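Long-range contacts in lipase-esterase related protein (Clostridium acetobutylicum, PDB 3E0X), which is of unknown specific function but has the alpha/beta hydrolase fold and is probably a hydrolase of the lipase-esterase kind: residues G65-V70 / L99-K104; N108-V113 / I187-K192; G117-D122 / D179-L184. All blocks are in the same frame, centred on the assembly; numbering follows the deposited sequence.

Contact 1 (G65-V70 / L99-K104); sequences GYIDNV and LGVALK
Ile67 makes the largest contribution to the meeting of helices 63-76 and 93-102. With CG1 beside the backbone N (chi1 -68°) and chi2 extended, the two arms separate: Ile67 CD1 is carried onto the backbone of Gly100, 3.6 Å from Gly100 CA, while Ile67 CG2 faces Gly100 C and the chain of Lys104. The CD1 methyl rests directly on the glycine main chain, with no side chain between them. The main chains are correspondingly close, 5.7 Å from Ile67 CA to Val101 CA. Val101 sets CG1 anti to its backbone N, which leaves CG2 for the partner helix; this one methyl lies 4.0 Å from Val70 CG1, where the two valines cross at about a right angle, and also meets the CG2 and carbonyl O of Ile67. In the alpha/beta hydrolase fold helix 93-102 follows strand 86-91 through a turn whose GxSxG pattern, with Ser92 at its centre, is consistent with a nucleophile elbow, and helix 63-76 packs against it; Val70 and Tyr66 extend the interface to Ile97, one turn before Val101 on helix 93-102. Toward solvent the chemistry becomes ionic. Lys104 bends at chi2 (-75°) and then runs extended, crossing Ile67 obliquely with its CE 3.7 Å from Ile67 CG2. The ammonium Lys104 NZ forms a salt bridge of 2.8 Å with Asp68 OD1, meeting the oxygen from above the carboxylate plane, 27° out of it. The CB of Asp68 points away from helix 93-102, and it is the carboxylate end that returns toward the lysine.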
loop_
_atom_site.group_PDB
_atom_site.type_symbol
_atom_site.label_atom_id
_atom_site.label_comp_id
_atom_site.label_asym_id
_atom_site.label_seq_id
_atom_site.Cartn_x
_atom_site.Cartn_y
_atom_site.Cartn_z
ATOM N N GLY A 65 3.331 8.563 -11.090
ATOM C CA GLY A 65 2.564 7.861 -12.120
ATOM C C GLY A 65 1.451 7.038 -11.507
ATOM O O GLY A 65 0.299 7.109 -11.979
ATOM N N TYR A 66 1.789 6.240 -10.480
ATOM C CA TYR A 66 0.781 5.445 -9.771
ATOM C C TYR A 66 -0.295 6.322 -9.132
ATOM O O TYR A 66 -1.494 5.997 -9.213
ATOM C CB TYR A 66 1.434 4.529 -8.729
ATOM C CG TYR A 66 2.276 3.416 -9.301
ATOM C CD1 TYR A 66 1.693 2.372 -10.022
ATOM C CD2 TYR A 66 3.639 3.386 -9.074
ATOM C CE1 TYR A 66 2.465 1.326 -10.524
ATOM C CE2 TYR A 66 4.434 2.331 -9.568
ATOM C CZ TYR A 66 3.835 1.316 -10.294
ATOM O OH TYR A 66 4.611 0.280 -10.770
ATOM N N ILE A 67 0.108 7.450 -8.538
ATOM C CA ILE A 67 -0.850 8.389 -7.927
ATOM C C ILE A 67 -1.868 8.873 -8.966
ATOM O O ILE A 67 -3.077 8.809 -8.718
ATOM C CB ILE A 67 -0.106 9.592 -7.265
ATOM C CG1 ILE A 67 0.703 9.147 -6.027
ATOM C CG2 ILE A 67 -1.063 10.728 -6.952
ATOM C CD1 ILE A 67 1.769 10.162 -5.594
ATOM N N ASP A 68 -1.378 9.274 -10.141
ATOM C CA ASP A 68 -2.273 9.716 -11.213
ATOM C C ASP A 68 -3.206 8.590 -11.667
ATOM O O ASP A 68 -4.396 8.813 -11.909
ATOM C CB ASP A 68 -1.464 10.260 -12.386
ATOM C CG ASP A 68 -0.794 11.591 -12.068
ATOM O OD1 ASP A 68 -1.127 12.196 -11.031
ATOM O OD2 ASP A 68 0.079 12.022 -12.871
ATOM N N ASN A 69 -2.685 7.369 -11.761
ATOM C CA ASN A 69 -3.529 6.249 -12.164
ATOM C C ASN A 69 -4.638 5.989 -11.147
ATOM O O ASN A 69 -5.785 5.693 -11.525
ATOM C CB ASN A 69 -2.731 4.952 -12.320
ATOM C CG ASN A 69 -1.697 4.978 -13.448
ATOM O OD1 ASN A 69 -1.717 5.794 -14.388
ATOM N ND2 ASN A 69 -0.797 4.031 -13.354
ATOM N N VAL A 70 -4.276 6.016 -9.866
ATOM C CA VAL A 70 -5.245 5.715 -8.808
ATOM C C VAL A 70 -6.278 6.829 -8.698
ATOM O O VAL A 70 -7.470 6.553 -8.521
ATOM C CB VAL A 70 -4.559 5.401 -7.458
ATOM C CG1 VAL A 70 -5.595 5.248 -6.368
ATOM C CG2 VAL A 70 -3.741 4.111 -7.600
ATOM N N LEU A 99 -0.985 8.412 0.212
ATOM C CA LEU A 99 -0.671 9.753 0.700
ATOM C C LEU A 99 -0.676 10.754 -0.471
ATOM O O LEU A 99 -1.198 11.883 -0.353
ATOM C CB LEU A 99 0.679 9.728 1.411
ATOM C CG LEU A 99 0.697 8.910 2.715
ATOM C CD1 LEU A 99 2.146 8.686 3.174
ATOM C CD2 LEU A 99 -0.144 9.596 3.809
ATOM N N GLY A 100 -0.110 10.352 -1.609
ATOM C CA GLY A 100 -0.120 11.229 -2.783
ATOM C C GLY A 100 -1.539 11.500 -3.288
ATOM O O GLY A 100 -1.869 12.609 -3.721
ATOM N N VAL A 101 -2.396 10.482 -3.235
ATOM C CA VAL A 101 -3.806 10.653 -3.642
ATOM C C VAL A 101 -4.541 11.601 -2.691
ATOM O O VAL A 101 -5.342 12.444 -3.138
ATOM C CB VAL A 101 -4.543 9.308 -3.784
ATOM C CG1 VAL A 101 -6.008 9.551 -4.156
ATOM C CG2 VAL A 101 -3.861 8.504 -4.882
ATOM N N ALA A 102 -4.252 11.492 -1.399
ATOM C CA ALA A 102 -4.853 12.417 -0.436
ATOM C C ALA A 102 -4.552 13.861 -0.855
ATOM O O ALA A 102 -5.408 14.738 -0.739
ATOM C CB ALA A 102 -4.304 12.149 0.959
ATOM N N LEU A 103 -3.341 14.105 -1.364
ATOM C CA LEU A 103 -2.929 15.469 -1.769
ATOM C C LEU A 103 -3.648 15.963 -3.024
ATOM O O LEU A 103 -3.614 17.167 -3.304
ATOM C CB LEU A 103 -1.414 15.512 -1.971
ATOM C CG LEU A 103 -0.669 15.407 -0.645
ATOM C CD1 LEU A 103 0.792 15.019 -0.838
ATOM C CD2 LEU A 103 -0.785 16.759 0.109
ATOM N N LYS A 104 -4.318 15.073 -3.757
ATOM C CA LYS A 104 -5.128 15.485 -4.903
ATOM C C LYS A 104 -6.465 16.081 -4.474
ATOM O O LYS A 104 -7.174 16.664 -5.309
ATOM C CB LYS A 104 -5.390 14.297 -5.843
ATOM C CG LYS A 104 -4.136 13.680 -6.494
ATOM C CD LYS A 104 -3.592 14.553 -7.593
ATOM C CE LYS A 104 -2.522 13.822 -8.398
ATOM N NZ LYS A 104 -2.367 14.399 -9.759
#

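Contact 2 (N108-V113 / I187-K192); sequences NVRKVV and IDIPVK
Val112 and Val191 stand as a parallel beta pair, their side chains on the same face of the sheet, while Val113 and Lys192 form the next pair on the opposite face. Val112 bonds to the two residues flanking Val191, the parallel pattern: Val112 N donates to Pro190 O at 3.0 Å, nearly along the C=O axis and fairly straight (160° at the hydrogen), and Lys192 N donates to Val112 O at 2.9 Å in the carbonyl plane. Val112 thus uses both its N-H and its C=O on segment 187-192. On the valine face, Val112 CB approaches Val191 CG2 only loosely, and helix 93-102 covers both residues, with Val98 and Ala102 on Val112 and Leu99 on Val191. These are strands 109-115 and 191-196, adjacent parallel members of the central sheet of the alpha/beta hydrolase fold. On the other face the Lys192 chain is extended throughout and leads away from Val113, ending in a salt bridge with Glu240. Ahead of the paired residues, Ile189 holds CG1 in the crowded position between backbone N and carbonyl carbon (chi1 55°). That rotamer directs Ile189 CD1 to the valines, 3.9 Å from Val109 CG1 and 4.0 Å from Val112 CG2, crossing both obliquely. Ile189 CB lies 3.4 Å from Arg110 O, an oxygen also met by Pro190 CD at 3.3 Å. The proline ring in turn crosses Lys111 obliquely, Pro190 CG lying 4.2 Å from Lys111 CG.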
loop_
_atom_site.group_PDB
_atom_site.type_symbol
_atom_site.label_atom_id
_atom_site.label_comp_id
_atom_site.label_asym_id
_atom_site.label_seq_id
_atom_site.Cartn_x
_atom_site.Cartn_y
_atom_site.Cartn_z
ATOM N N ASN A 108 -14.396 12.696 -2.610
ATOM C CA ASN A 108 -14.947 11.511 -1.932
ATOM C C ASN A 108 -13.949 10.691 -1.121
ATOM O O ASN A 108 -14.340 9.716 -0.481
ATOM C CB ASN A 108 -15.737 10.614 -2.905
ATOM C CG ASN A 108 -16.893 11.360 -3.591
ATOM O OD1 ASN A 108 -17.545 12.242 -2.998
ATOM N ND2 ASN A 108 -17.142 11.011 -4.843
ATOM N N VAL A 109 -12.670 11.080 -1.142
ATOM C CA VAL A 109 -11.666 10.385 -0.360
ATOM C C VAL A 109 -11.650 11.050 1.009
ATOM O O VAL A 109 -11.319 12.238 1.130
ATOM C CB VAL A 109 -10.279 10.443 -1.031
ATOM C CG1 VAL A 109 -9.213 9.892 -0.076
ATOM C CG2 VAL A 109 -10.309 9.636 -2.325
ATOM N N ARG A 110 -12.038 10.290 2.030
ATOM C CA ARG A 110 -12.289 10.866 3.355
ATOM C C ARG A 110 -11.217 10.544 4.399
ATOM O O ARG A 110 -11.048 11.283 5.365
ATOM C CB ARG A 110 -13.654 10.443 3.880
ATOM C CG ARG A 110 -14.828 10.819 2.948
ATOM C CD ARG A 110 -15.006 12.335 2.777
ATOM N NE ARG A 110 -15.318 12.939 4.071
ATOM C CZ ARG A 110 -14.710 14.021 4.579
ATOM N NH1 ARG A 110 -13.780 14.678 3.880
ATOM N NH2 ARG A 110 -15.036 14.434 5.799
ATOM N N LYS A 111 -10.508 9.428 4.219
ATOM C CA LYS A 111 -9.447 9.020 5.155
ATOM C C LYS A 111 -8.439 8.189 4.387
ATOM O O LYS A 111 -8.761 7.568 3.364
ATOM C CB LYS A 111 -9.998 8.143 6.282
ATOM C CG LYS A 111 -10.967 8.841 7.207
ATOM C CD LYS A 111 -11.303 7.931 8.390
ATOM C CE LYS A 111 -12.304 8.629 9.340
ATOM N NZ LYS A 111 -13.541 8.987 8.581
ATOM N N VAL A 112 -7.229 8.117 4.927
ATOM C CA VAL A 112 -6.199 7.272 4.338
ATOM C C VAL A 112 -5.460 6.488 5.412
ATOM O O VAL A 112 -5.205 7.003 6.495
ATOM C CB VAL A 112 -5.201 8.138 3.511
ATOM C CG1 VAL A 112 -3.902 7.401 3.223
ATOM C CG2 VAL A 112 -5.882 8.676 2.254
ATOM N N VAL A 113 -5.116 5.232 5.090
ATOM C CA VAL A 113 -4.263 4.423 5.942
ATOM C C VAL A 113 -3.014 4.019 5.162
ATOM O O VAL A 113 -3.105 3.491 4.040
ATOM C CB VAL A 113 -4.990 3.137 6.352
ATOM C CG1 VAL A 113 -4.077 2.237 7.174
ATOM C CG2 VAL A 113 -6.262 3.468 7.146
ATOM N N ILE A 187 -2.091 17.685 3.790
ATOM C CA ILE A 187 -3.197 16.736 3.777
ATOM C C ILE A 187 -4.256 17.190 4.781
ATOM O O ILE A 187 -3.957 17.342 5.974
ATOM C CB ILE A 187 -2.721 15.306 4.092
ATOM C CG1 ILE A 187 -1.858 14.784 2.928
ATOM C CG2 ILE A 187 -3.929 14.395 4.336
ATOM C CD1 ILE A 187 -1.134 13.447 3.195
ATOM N N ASP A 188 -5.489 17.346 4.287
ATOM C CA ASP A 188 -6.621 17.896 5.064
ATOM C C ASP A 188 -7.424 16.845 5.846
ATOM O O ASP A 188 -8.178 17.168 6.765
ATOM C CB ASP A 188 -7.627 18.610 4.128
ATOM C CG ASP A 188 -7.049 19.823 3.399
ATOM O OD1 ASP A 188 -6.300 20.623 4.008
ATOM O OD2 ASP A 188 -7.413 20.000 2.211
ATOM N N ILE A 189 -7.316 15.587 5.422
ATOM C CA ILE A 189 -8.131 14.489 5.953
ATOM C C ILE A 189 -7.333 13.659 6.945
ATOM O O ILE A 189 -6.103 13.785 7.008
ATOM C CB ILE A 189 -8.647 13.587 4.805
ATOM C CG1 ILE A 189 -7.477 13.084 3.950
ATOM C CG2 ILE A 189 -9.721 14.353 3.954
ATOM C CD1 ILE A 189 -7.929 12.088 2.878
ATOM N N PRO A 190 -8.026 12.820 7.746
ATOM C CA PRO A 190 -7.309 11.957 8.719
ATOM C C PRO A 190 -6.447 10.886 8.039
ATOM O O PRO A 190 -6.830 10.284 7.024
ATOM C CB PRO A 190 -8.427 11.329 9.552
ATOM C CG PRO A 190 -9.681 12.227 9.282
ATOM C CD PRO A 190 -9.497 12.702 7.854
ATOM N N VAL A 191 -5.264 10.672 8.607
ATOM C CA VAL A 191 -4.323 9.669 8.102
ATOM C C VAL A 191 -3.893 8.797 9.258
ATOM O O VAL A 191 -3.579 9.319 10.331
ATOM C CB VAL A 191 -3.054 10.358 7.528
ATOM C CG1 VAL A 191 -1.981 9.324 7.161
ATOM C CG2 VAL A 191 -3.401 11.169 6.287
ATOM N N LYS A 192 -3.911 7.478 9.058
ATOM C CA LYS A 192 -3.374 6.576 10.088
ATOM C C LYS A 192 -2.244 5.757 9.499
ATOM O O LYS A 192 -2.387 5.238 8.395
ATOM C CB LYS A 192 -4.434 5.607 10.649
ATOM C CG LYS A 192 -3.907 4.644 11.692
ATOM C CD LYS A 192 -5.032 3.998 12.463
ATOM C CE LYS A 192 -4.457 3.166 13.588
ATOM N NZ LYS A 192 -5.539 2.558 14.424
#

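Contact 3 (G117-D122 / D179-L184); sequences GGARFD and DLVDNL
Two irregular loops of the alpha/beta hydrolase fold meet here, one following strand 109-115 and the other leading from helix 165-177 toward strand 191-196. Their direct backbone link is Leu180 N to Ala119 O, 2.8 Å long and nearly straight at 169°, with the donor in the carbonyl plane. Beside it the methyl of Ala119 is packed by three side chains: Leu184 CD1 at 3.8 Å from Ala119 CB, Val181 CG2 and Leu180 CB. Arg120, CG anti to N (chi1 177°), runs extended through chi2 alongside Asp179, which points the same way, then bends at chi3. Val181 CG2 touches Arg120 CB at 3.6 Å and lies over one face of the guanidinium, displaced toward its rim. The guanidinium and Asp179 carboxylate planes stand 83° apart, and Arg120 NH1 remains 4.2 Å from Asp179 OD1, beyond a salt bridge. In the next shell, Val181 N-H meets the anti lone pair of Asp179 OD1, an Asx turn that holds this oxygen. Arg120 NE donates to Asp122 OD1 in a salt bridge from above that carboxylate plane, and Ile209 touches Arg120 and Val181. A water accepts from Arg120 NH1 and grips Asp179 OD2, donating at 2.6 Å.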
loop_
_atom_site.group_PDB
_atom_site.type_symbol
_atom_site.label_atom_id
_atom_site.label_comp_id
_atom_site.label_asym_id
_atom_site.label_seq_id
_atom_site.Cartn_x
_atom_site.Cartn_y
_atom_site.Cartn_z
ATOM N N GLY A 117 4.255 1.492 5.200
ATOM C CA GLY A 117 4.590 2.423 4.138
ATOM C C GLY A 117 5.490 3.558 4.567
ATOM O O GLY A 117 6.370 3.435 5.440
ATOM N N GLY A 118 5.277 4.683 3.918
ATOM C CA GLY A 118 6.122 5.843 4.133
ATOM C C GLY A 118 5.854 6.887 3.062
ATOM O O GLY A 118 5.199 6.604 2.049
ATOM N N ALA A 119 6.369 8.088 3.305
ATOM C CA ALA A 119 6.331 9.159 2.330
ATOM C C ALA A 119 7.689 9.365 1.655
ATOM O O ALA A 119 7.810 10.139 0.725
ATOM C CB ALA A 119 5.901 10.457 3.005
ATOM N N ARG A 120 8.707 8.701 2.176
ATOM C CA ARG A 120 10.095 8.797 1.697
ATOM C C ARG A 120 10.779 7.578 2.286
ATOM O O ARG A 120 10.490 7.175 3.415
ATOM C CB ARG A 120 10.739 10.113 2.189
ATOM C CG ARG A 120 12.219 10.347 1.837
ATOM C CD ARG A 120 12.753 11.597 2.554
ATOM N NE ARG A 120 12.845 11.425 4.001
ATOM C CZ ARG A 120 12.703 12.403 4.895
ATOM N NH1 ARG A 120 12.486 13.649 4.509
ATOM N NH2 ARG A 120 12.787 12.129 6.190
ATOM N N PHE A 121 11.665 6.977 1.503
ATOM C CA PHE A 121 12.318 5.736 1.905
ATOM C C PHE A 121 13.826 5.917 1.806
ATOM O O PHE A 121 14.510 5.155 1.120
ATOM C CB PHE A 121 11.824 4.573 1.033
ATOM C CG PHE A 121 10.323 4.402 1.065
ATOM C CD1 PHE A 121 9.697 3.684 2.087
ATOM C CD2 PHE A 121 9.537 4.997 0.088
ATOM C CE1 PHE A 121 8.299 3.554 2.119
ATOM C CE2 PHE A 121 8.131 4.863 0.114
ATOM C CZ PHE A 121 7.514 4.129 1.125
ATOM N N ASP A 122 14.345 6.910 2.524
ATOM C CA ASP A 122 15.736 7.347 2.353
ATOM C C ASP A 122 16.784 6.458 2.995
ATOM O O ASP A 122 17.970 6.663 2.762
ATOM C CB ASP A 122 15.882 8.794 2.839
ATOM C CG ASP A 122 15.419 8.969 4.262
ATOM O OD1 ASP A 122 14.230 8.751 4.512
ATOM O OD2 ASP A 122 16.237 9.299 5.151
ATOM N N ASP A 179 9.624 11.422 -2.588
ATOM C CA ASP A 179 9.758 12.164 -1.349
ATOM C C ASP A 179 8.587 13.120 -1.222
ATOM O O ASP A 179 8.637 14.250 -1.740
ATOM C CB ASP A 179 11.089 12.917 -1.332
ATOM C CG ASP A 179 11.361 13.599 -0.003
ATOM O OD1 ASP A 179 10.432 13.663 0.845
ATOM O OD2 ASP A 179 12.526 14.046 0.182
ATOM N N LEU A 180 7.536 12.657 -0.552
ATOM C CA LEU A 180 6.347 13.489 -0.327
ATOM C C LEU A 180 6.361 14.169 1.033
ATOM O O LEU A 180 5.360 14.759 1.432
ATOM C CB LEU A 180 5.065 12.648 -0.413
ATOM C CG LEU A 180 4.811 11.980 -1.762
ATOM C CD1 LEU A 180 3.806 10.830 -1.632
ATOM C CD2 LEU A 180 4.377 13.002 -2.791
ATOM N N VAL A 181 7.464 14.065 1.767
ATOM C CA VAL A 181 7.434 14.470 3.166
ATOM C C VAL A 181 7.011 15.931 3.366
ATOM O O VAL A 181 6.195 16.231 4.253
ATOM C CB VAL A 181 8.758 14.151 3.886
ATOM C CG1 VAL A 181 8.794 14.808 5.282
ATOM C CG2 VAL A 181 8.892 12.666 4.031
ATOM N N ASP A 182 7.560 16.829 2.553
ATOM C CA ASP A 182 7.310 18.257 2.781
ATOM C C ASP A 182 5.920 18.682 2.302
ATOM O O ASP A 182 5.534 19.847 2.429
ATOM C CB ASP A 182 8.455 19.127 2.230
ATOM C CG ASP A 182 8.545 19.141 0.718
ATOM O OD1 ASP A 182 7.680 18.580 0.014
ATOM O OD2 ASP A 182 9.537 19.734 0.206
ATOM N N ASN A 183 5.150 17.729 1.768
ATOM C CA ASN A 183 3.755 17.992 1.409
ATOM C C ASN A 183 2.749 17.374 2.368
ATOM O O ASN A 183 1.546 17.660 2.272
ATOM C CB ASN A 183 3.458 17.547 -0.016
ATOM C CG ASN A 183 3.911 18.551 -1.036
ATOM O OD1 ASN A 183 4.696 18.231 -1.917
ATOM N ND2 ASN A 183 3.452 19.798 -0.895
ATOM N N LEU A 184 3.226 16.534 3.285
ATOM C CA LEU A 184 2.317 15.851 4.220
ATOM C C LEU A 184 1.476 16.832 5.021
ATOM O O LEU A 184 0.305 16.573 5.293
ATOM C CB LEU A 184 3.081 14.929 5.172
ATOM C CG LEU A 184 3.749 13.682 4.564
ATOM C CD1 LEU A 184 4.613 12.982 5.605
ATOM C CD2 LEU A 184 2.700 12.762 3.923
HETATM O O HOH W 1 13.444 15.207 2.266
#

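Helix 93-102 and its end are common ground: the helix lies between helix 63-76 on one side, the partner in contact 1, and the strands of contact 2 on another, which Leu99 and Ala102 reach at Val191 and Val112. Leu99 CD1 also approaches Ala119 CB of contact 3, and Leu180 CD1 approaches Gly100 N. Contact 1 is the most buried, apolar with an ionic pair at its exposed edge. Contacts 2 and 3 are partly buried, but differ: two regular parallel-strand bonds in the sheet against a single backbone bond between loops, supplemented by water and charge. They share no touch beyond adjoining in sequence; contact 2 uses strand 109-115 itself, contact 3 the loop that follows it.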